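Local coordinates for protein MarR family transcriptional regulator (Peptoclostridium difficile, PDB 5ERI) that probably acts as a DNA-binding transcription factor of the MarR family, controlling the expression of target genes, at residues Ile46-Lys49 / Glu50-Leu53; Pro115-Lys118 / Ser119-Val122; Tyr123-Ile126 / Ile127-Asn131. All blocks are in the same frame, centred on the assembly; numbering follows the deposited sequence.

Contact 1 of 3, residues Ile46-Lys49 / Glu50-Leu53; sequences IKYK and ELKL
Beyond the helical backbone ending at Lys47, Tyr48 O takes the N-H of Leu53 in a fairly straight bond (N to O 3.0 Å), while Lys52 N reaches back to Lys49 O at 3.1 Å and closes a type I turn. The first donor is tilted only slightly from the carbonyl plane; the second stands well above it. With Lys52 left-handed (phi 58°, psi 33°), this 6→1 bond enclosing a 5→2 bond is the pattern of a Schellman motif, in the loop that joins helix 29-47 to helix 57-66. On the buried side, Tyr48 CB packs on Leu53 CB at 3.9 Å, and the methyl Leu51 CD1 sits at the edge of the Tyr48 ring, 4.3 Å from its CD1. The other face of the turn is exposed. There Lys49 and Glu50 run side by side in the same direction: Lys49 places CG anti to its nitrogen (chi1 169°) and extends until it bends at the ammonium end, bringing NZ to 3.6 Å from Glu50 OE2, a long salt bridge between sequence neighbours. Outside the turn, the Tyr48 ring stacks with Phe58, and Leu51 O accepts a hydrogen bond from Tyr98 OH.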
loop_
_atom_site.group_PDB
_atom_site.type_symbol
_atom_site.label_atom_id
_atom_site.label_comp_id
_atom_site.label_asym_id
_atom_site.label_seq_id
_atom_site.Cartn_x
_atom_site.Cartn_y
_atom_site.Cartn_z
ATOM N N ILE A 46 11.650 8.281 -0.579
ATOM C CA ILE A 46 12.819 9.104 -1.023
ATOM C C ILE A 46 12.661 10.551 -0.551
ATOM O O ILE A 46 13.569 11.166 0.015
ATOM C CB ILE A 46 13.038 9.076 -2.580
ATOM C CG1 ILE A 46 13.080 7.632 -3.164
ATOM C CG2 ILE A 46 14.293 9.849 -3.003
ATOM C CD1 ILE A 46 14.032 6.678 -2.513
ATOM N N LYS A 47 11.491 11.105 -0.779
ATOM C CA LYS A 47 11.245 12.516 -0.450
ATOM C C LYS A 47 11.272 12.747 1.063
ATOM O O LYS A 47 11.739 13.759 1.534
ATOM C CB LYS A 47 9.913 12.957 -1.041
ATOM C CG LYS A 47 9.820 12.714 -2.551
ATOM C CD LYS A 47 8.678 13.471 -3.236
ATOM C CE LYS A 47 7.302 12.787 -3.152
ATOM N NZ LYS A 47 6.218 13.506 -3.925
ATOM N N TYR A 48 10.850 11.766 1.840
ATOM C CA TYR A 48 10.619 12.016 3.250
ATOM C C TYR A 48 11.680 11.416 4.117
ATOM O O TYR A 48 11.514 11.424 5.356
ATOM C CB TYR A 48 9.267 11.464 3.669
ATOM C CG TYR A 48 8.100 12.179 3.080
ATOM C CD1 TYR A 48 7.969 13.551 3.237
ATOM C CD2 TYR A 48 7.097 11.477 2.376
ATOM C CE1 TYR A 48 6.898 14.219 2.684
ATOM C CE2 TYR A 48 6.026 12.134 1.809
ATOM C CZ TYR A 48 5.914 13.501 1.969
ATOM O OH TYR A 48 4.804 14.130 1.410
ATOM N N LYS A 49 12.769 10.913 3.518
ATOM C CA LYS A 49 13.885 10.322 4.309
ATOM C C LYS A 49 14.566 11.370 5.193
ATOM O O LYS A 49 14.883 11.091 6.371
ATOM C CB LYS A 49 14.967 9.663 3.414
ATOM C CG LYS A 49 16.276 9.278 4.153
ATOM C CD LYS A 49 17.259 8.547 3.244
ATOM C CE LYS A 49 18.709 8.731 3.699
ATOM N NZ LYS A 49 19.454 9.745 2.881
ATOM N N GLU A 50 14.810 12.551 4.599
ATOM C CA GLU A 50 15.458 13.642 5.305
ATOM C C GLU A 50 14.607 14.134 6.468
ATOM O O GLU A 50 15.139 14.290 7.555
ATOM C CB GLU A 50 15.921 14.780 4.364
ATOM C CG GLU A 50 17.453 14.962 4.345
ATOM C CD GLU A 50 18.247 13.743 3.836
ATOM O OE1 GLU A 50 18.787 13.840 2.708
ATOM O OE2 GLU A 50 18.371 12.706 4.553
ATOM N N LEU A 51 13.301 14.315 6.258
ATOM C CA LEU A 51 12.393 14.590 7.362
ATOM C C LEU A 51 12.083 13.453 8.335
ATOM O O LEU A 51 11.335 13.661 9.273
ATOM C CB LEU A 51 11.081 15.106 6.823
ATOM C CG LEU A 51 11.236 16.441 6.118
ATOM C CD1 LEU A 51 10.005 16.731 5.278
ATOM C CD2 LEU A 51 11.465 17.532 7.165
ATOM N N LYS A 52 12.622 12.257 8.134
ATOM C CA LYS A 52 12.289 11.100 8.987
ATOM C C LYS A 52 10.777 10.723 9.028
ATOM O O LYS A 52 10.236 10.230 10.011
ATOM C CB LYS A 52 12.905 11.278 10.375
ATOM C CG LYS A 52 14.111 10.344 10.563
ATOM C CD LYS A 52 15.061 10.770 11.689
ATOM C CE LYS A 52 15.831 9.590 12.309
ATOM N NZ LYS A 52 17.188 9.362 11.726
ATOM N N LEU A 53 10.111 10.937 7.908
ATOM C CA LEU A 53 8.677 10.653 7.747
ATOM C C LEU A 53 8.370 9.532 6.727
ATOM O O LEU A 53 7.234 9.427 6.205
ATOM C CB LEU A 53 7.987 11.945 7.304
ATOM C CG LEU A 53 7.727 12.907 8.458
ATOM C CD1 LEU A 53 7.333 14.253 7.914
ATOM C CD2 LEU A 53 6.685 12.477 9.481
#

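Contact 2 of 3, residues Pro115-Lys118 / Ser119-Val122; sequences PTDK and SLEV
Thr116 and Ser119 meet where strand 111-115 gives way to helix 117-138, and their contact illustrates how a first helical turn can be packed on one side and loose on the other. The buried Ser119 is the tight part. Its OG is folded back between the backbone nitrogen and the carbonyl carbon (chi1 79°), which sets it 3.0 Å from Thr116 O and 3.4 Å from Pro115 CB. Tyr98 O competes for the same hydroxyl proton, so the acceptor remains open. Pro115 and Ser119 turn together against helix 57-66, resting on Cys65, while Val122 lies further along the helix against Leu53. Backbone bonding is slack by comparison: Thr116 O draws only weak bonds from Ser119 N and Leu120 N, and the better links run from residue i+3 back to residue i, Leu120 N to Asp117 O and Glu121 N to Lys118 O, each at 3.3 Å with the donor well above the carbonyl plane. Asp117, Leu120 and Glu121 form the exposed side, where Leu120 CB merely rests 3.5 Å from Asp117 O. Lys118 is exposed too, but its extended chain brings NZ into a hydrogen bond with Ala96 O and a cation-pi contact with Tyr98, and Thr116 OG1 bonds to Gly97 O. With its own backbone bonds weak or off-plane, this helix start probably owes part of its fixing to the polar ties of Thr116, Lys118 and Ser119 to residues 96-98.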
loop_
_atom_site.group_PDB
_atom_site.type_symbol
_atom_site.label_atom_id
_atom_site.label_comp_id
_atom_site.label_asym_id
_atom_site.label_seq_id
_atom_site.Cartn_x
_atom_site.Cartn_y
_atom_site.Cartn_z
ATOM N N PRO A 115 -0.911 17.822 16.791
ATOM C CA PRO A 115 0.345 18.148 16.121
ATOM C C PRO A 115 1.135 19.153 16.940
ATOM O O PRO A 115 0.524 20.018 17.589
ATOM C CB PRO A 115 -0.124 18.814 14.817
ATOM C CG PRO A 115 -1.432 19.505 15.177
ATOM C CD PRO A 115 -2.044 18.575 16.212
ATOM N N THR A 116 2.463 19.065 16.862
ATOM C CA THR A 116 3.330 20.040 17.468
ATOM C C THR A 116 3.610 21.146 16.465
ATOM O O THR A 116 3.337 20.969 15.252
ATOM C CB THR A 116 4.673 19.415 17.845
ATOM O OG1 THR A 116 5.337 18.929 16.650
ATOM C CG2 THR A 116 4.442 18.301 18.848
ATOM N N ASP A 117 4.198 22.248 16.967
ATOM C CA ASP A 117 4.512 23.450 16.162
ATOM C C ASP A 117 5.349 23.095 14.916
ATOM O O ASP A 117 5.096 23.603 13.808
ATOM C CB ASP A 117 5.241 24.521 17.025
ATOM C CG ASP A 117 4.266 25.425 17.839
ATOM O OD1 ASP A 117 3.017 25.259 17.716
ATOM O OD2 ASP A 117 4.767 26.310 18.598
ATOM N N LYS A 118 6.302 22.190 15.127
ATOM C CA LYS A 118 7.188 21.669 14.078
ATOM C C LYS A 118 6.453 21.081 12.837
ATOM O O LYS A 118 6.726 21.426 11.647
ATOM C CB LYS A 118 8.069 20.566 14.709
ATOM C CG LYS A 118 9.015 19.900 13.710
ATOM C CD LYS A 118 10.163 19.222 14.418
ATOM C CE LYS A 118 10.640 18.037 13.619
ATOM N NZ LYS A 118 11.315 17.124 14.563
ATOM N N SER A 119 5.529 20.176 13.142
ATOM C CA SER A 119 4.798 19.465 12.123
ATOM C C SER A 119 3.853 20.391 11.283
ATOM O O SER A 119 3.526 20.102 10.126
ATOM C CB SER A 119 4.119 18.251 12.771
ATOM O OG SER A 119 2.963 18.627 13.448
ATOM N N LEU A 120 3.510 21.557 11.819
ATOM C CA LEU A 120 2.642 22.477 11.111
ATOM C C LEU A 120 3.300 23.075 9.881
ATOM O O LEU A 120 2.624 23.333 8.872
ATOM C CB LEU A 120 2.103 23.554 12.049
ATOM C CG LEU A 120 0.914 23.019 12.863
ATOM C CD1 LEU A 120 0.753 23.770 14.189
ATOM C CD2 LEU A 120 -0.372 23.055 12.051
ATOM N N GLU A 121 4.612 23.248 9.909
ATOM C CA GLU A 121 5.316 23.667 8.671
ATOM C C GLU A 121 5.418 22.519 7.662
ATOM O O GLU A 121 5.238 22.695 6.452
ATOM C CB GLU A 121 6.717 24.175 9.012
ATOM C CG GLU A 121 7.214 25.312 8.121
ATOM C CD GLU A 121 8.307 26.103 8.811
ATOM O OE1 GLU A 121 8.034 27.206 9.351
ATOM O OE2 GLU A 121 9.436 25.582 8.853
ATOM N N VAL A 122 5.692 21.323 8.176
ATOM C CA VAL A 122 5.894 20.162 7.333
ATOM C C VAL A 122 4.572 19.816 6.636
ATOM O O VAL A 122 4.559 19.343 5.492
ATOM C CB VAL A 122 6.503 18.979 8.140
ATOM C CG1 VAL A 122 6.505 17.690 7.340
ATOM C CG2 VAL A 122 7.934 19.318 8.550
#

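Contact 3 of 3, residues Tyr123-Ile126 / Ile127-Asn131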
loop_
_atom_site.group_PDB
_atom_site.type_symbol
_atom_site.label_atom_id
_atom_site.label_comp_id
_atom_site.label_asym_id
_atom_site.label_seq_id
_atom_site.Cartn_x
_atom_site.Cartn_y
_atom_site.Cartn_z
ATOM N N TYR A 123 3.459 20.093 7.300
ATOM C CA TYR A 123 2.161 19.690 6.777
ATOM C C TYR A 123 1.954 20.261 5.382
ATOM O O TYR A 123 1.451 19.562 4.491
ATOM C CB TYR A 123 1.020 20.106 7.698
ATOM C CG TYR A 123 -0.311 19.821 7.083
ATOM C CD1 TYR A 123 -0.798 18.545 7.059
ATOM C CD2 TYR A 123 -1.070 20.804 6.496
ATOM C CE1 TYR A 123 -2.007 18.237 6.481
ATOM C CE2 TYR A 123 -2.293 20.497 5.894
ATOM C CZ TYR A 123 -2.746 19.209 5.892
ATOM O OH TYR A 123 -3.954 18.844 5.317
ATOM N N GLU A 124 2.373 21.510 5.181
ATOM C CA GLU A 124 2.124 22.191 3.915
ATOM C C GLU A 124 3.022 21.574 2.892
ATOM O O GLU A 124 2.593 21.335 1.765
ATOM C CB GLU A 124 2.386 23.717 4.005
ATOM C CG GLU A 124 1.468 24.515 4.955
ATOM C CD GLU A 124 -0.042 24.236 4.801
ATOM O OE1 GLU A 124 -0.801 24.589 5.743
ATOM O OE2 GLU A 124 -0.486 23.665 3.766
ATOM N N LEU A 125 4.259 21.326 3.297
ATOM C CA LEU A 125 5.200 20.595 2.464
ATOM C C LEU A 125 4.613 19.228 1.986
ATOM O O LEU A 125 4.702 18.846 0.806
ATOM C CB LEU A 125 6.510 20.390 3.251
ATOM C CG LEU A 125 7.743 19.856 2.465
ATOM C CD1 LEU A 125 7.751 20.224 0.961
ATOM C CD2 LEU A 125 9.060 20.306 3.138
ATOM N N ILE A 126 3.993 18.493 2.912
ATOM C CA ILE A 126 3.521 17.165 2.584
ATOM C C ILE A 126 2.413 17.295 1.559
ATOM O O ILE A 126 2.308 16.530 0.617
ATOM C CB ILE A 126 3.028 16.409 3.839
ATOM C CG1 ILE A 126 4.200 16.010 4.730
ATOM C CG2 ILE A 126 2.310 15.146 3.402
ATOM C CD1 ILE A 126 3.793 15.540 6.125
ATOM N N ILE A 127 1.541 18.260 1.770
ATOM C CA ILE A 127 0.386 18.417 0.886
ATOM C C ILE A 127 0.803 18.873 -0.499
ATOM O O ILE A 127 0.200 18.461 -1.504
ATOM C CB ILE A 127 -0.612 19.420 1.494
ATOM C CG1 ILE A 127 -1.248 18.831 2.759
ATOM C CG2 ILE A 127 -1.710 19.736 0.503
ATOM C CD1 ILE A 127 -2.189 17.637 2.553
ATOM N N GLU A 128 1.835 19.723 -0.537
ATOM C CA GLU A 128 2.470 20.095 -1.792
ATOM C C GLU A 128 2.937 18.808 -2.499
ATOM O O GLU A 128 2.703 18.601 -3.715
ATOM C CB GLU A 128 3.694 21.016 -1.546
ATOM C CG GLU A 128 3.412 22.506 -1.332
ATOM C CD GLU A 128 4.699 23.396 -1.243
ATOM O OE1 GLU A 128 5.813 23.033 -1.737
ATOM O OE2 GLU A 128 4.587 24.509 -0.671
ATOM N N GLU A 129 3.605 17.937 -1.738
ATOM C CA GLU A 129 4.128 16.670 -2.343
ATOM C C GLU A 129 3.058 15.761 -2.863
ATOM O O GLU A 129 3.213 15.126 -3.930
ATOM C CB GLU A 129 5.043 15.944 -1.389
ATOM C CG GLU A 129 6.438 16.623 -1.310
ATOM C CD GLU A 129 7.160 16.829 -2.685
ATOM O OE1 GLU A 129 6.772 16.151 -3.708
ATOM O OE2 GLU A 129 8.120 17.665 -2.743
ATOM N N GLU A 130 1.941 15.729 -2.137
ATOM C CA GLU A 130 0.842 14.873 -2.543
ATOM C C GLU A 130 0.303 15.433 -3.885
ATOM O O GLU A 130 -0.006 14.689 -4.858
ATOM C CB GLU A 130 -0.243 14.859 -1.408
ATOM C CG GLU A 130 -1.377 13.842 -1.577
ATOM C CD GLU A 130 -2.240 13.544 -0.299
ATOM O OE1 GLU A 130 -3.264 12.846 -0.516
ATOM O OE2 GLU A 130 -1.945 13.965 0.885
ATOM N N ASN A 131 0.181 16.757 -3.963
ATOM C CA ASN A 131 -0.365 17.352 -5.207
ATOM C C ASN A 131 0.605 17.119 -6.365
ATOM O O ASN A 131 0.178 16.926 -7.483
ATOM C CB ASN A 131 -0.619 18.829 -5.051
ATOM C CG ASN A 131 -1.857 19.131 -4.221
ATOM O OD1 ASN A 131 -2.845 18.374 -4.192
ATOM N ND2 ASN A 131 -1.826 20.284 -3.579
#
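Tyr123 swings CG opposite its nitrogen (chi1 174°), which holds the ring out across the helix, leaning slightly toward the next turn, while Ile127 holds CG1 beside its own nitrogen (chi1 -68°) and so directs that branch back to meet it. The two side chains cross obliquely. Ile127 CG1 lies over one face of the ring, 3.8 Å from its centroid and 23° off the normal, displaced toward the rim; this is a CH-pi contact whose closest approach is CG1 to Tyr123 CZ at 3.5 Å. The terminal methyl goes further, with Ile127 CD1 3.5 Å from Tyr123 OH, so the isoleucine covers the phenol end of the ring. That hydroxyl is hydrogen-bonded to Glu66, and the ring also leans on Thr62 and Cys65 of helix 57-66. The backbone beneath is regular: Ile127 N bonds to Tyr123 O at 3.0 Å, and the next three amides follow the same four-residue spacing, as with Glu128 N to Glu124 O at 2.9 Å. Ile126 presents the remaining buried side chain, packing on Thr62 and Tyr48. Round the helix stand acidic residues with different surroundings. Glu128 keeps an extended chain on the exposed side, its CG 3.4 Å from Glu124 O; Glu129, bent at its CB-CG bond, forms a salt bridge with Lys47; and Glu130 forms a salt bridge with Arg31 of the second subunit. Asn131 adds hydrogen bonds to Thr24 and Asp26 of that subunit. A helix of this kind, leaving the wing strands, packing against helix 57-66 of the presumed DNA-binding part and running into the dimer interface, is characteristic of the winged helix-turn-helix architecture of MarR-family dimers.

Overall arrangement
Each contact sets two buried residues against an exposed, charged side: Tyr48 and Leu53 against Lys49 and Glu50 in contact 1, Ser119 and Val122 against Asp117 and Glu121 in contact 2, Ile126 and Ile127 against Glu124 and Glu128 in contact 3. Contacts 2 and 3 are successive portions of helix 117-138: the first is its loosely bonded start beside the wing strand, the second its regular middle. Contact 1, the turn after helix 29-47, lies along both, its links apolar toward contact 2 but a salt bridge plus packing toward contact 3. Contact 3 has polar bonds to the second subunit; contact 1 brushes it through Ile46, and contact 2 stays within its own chain.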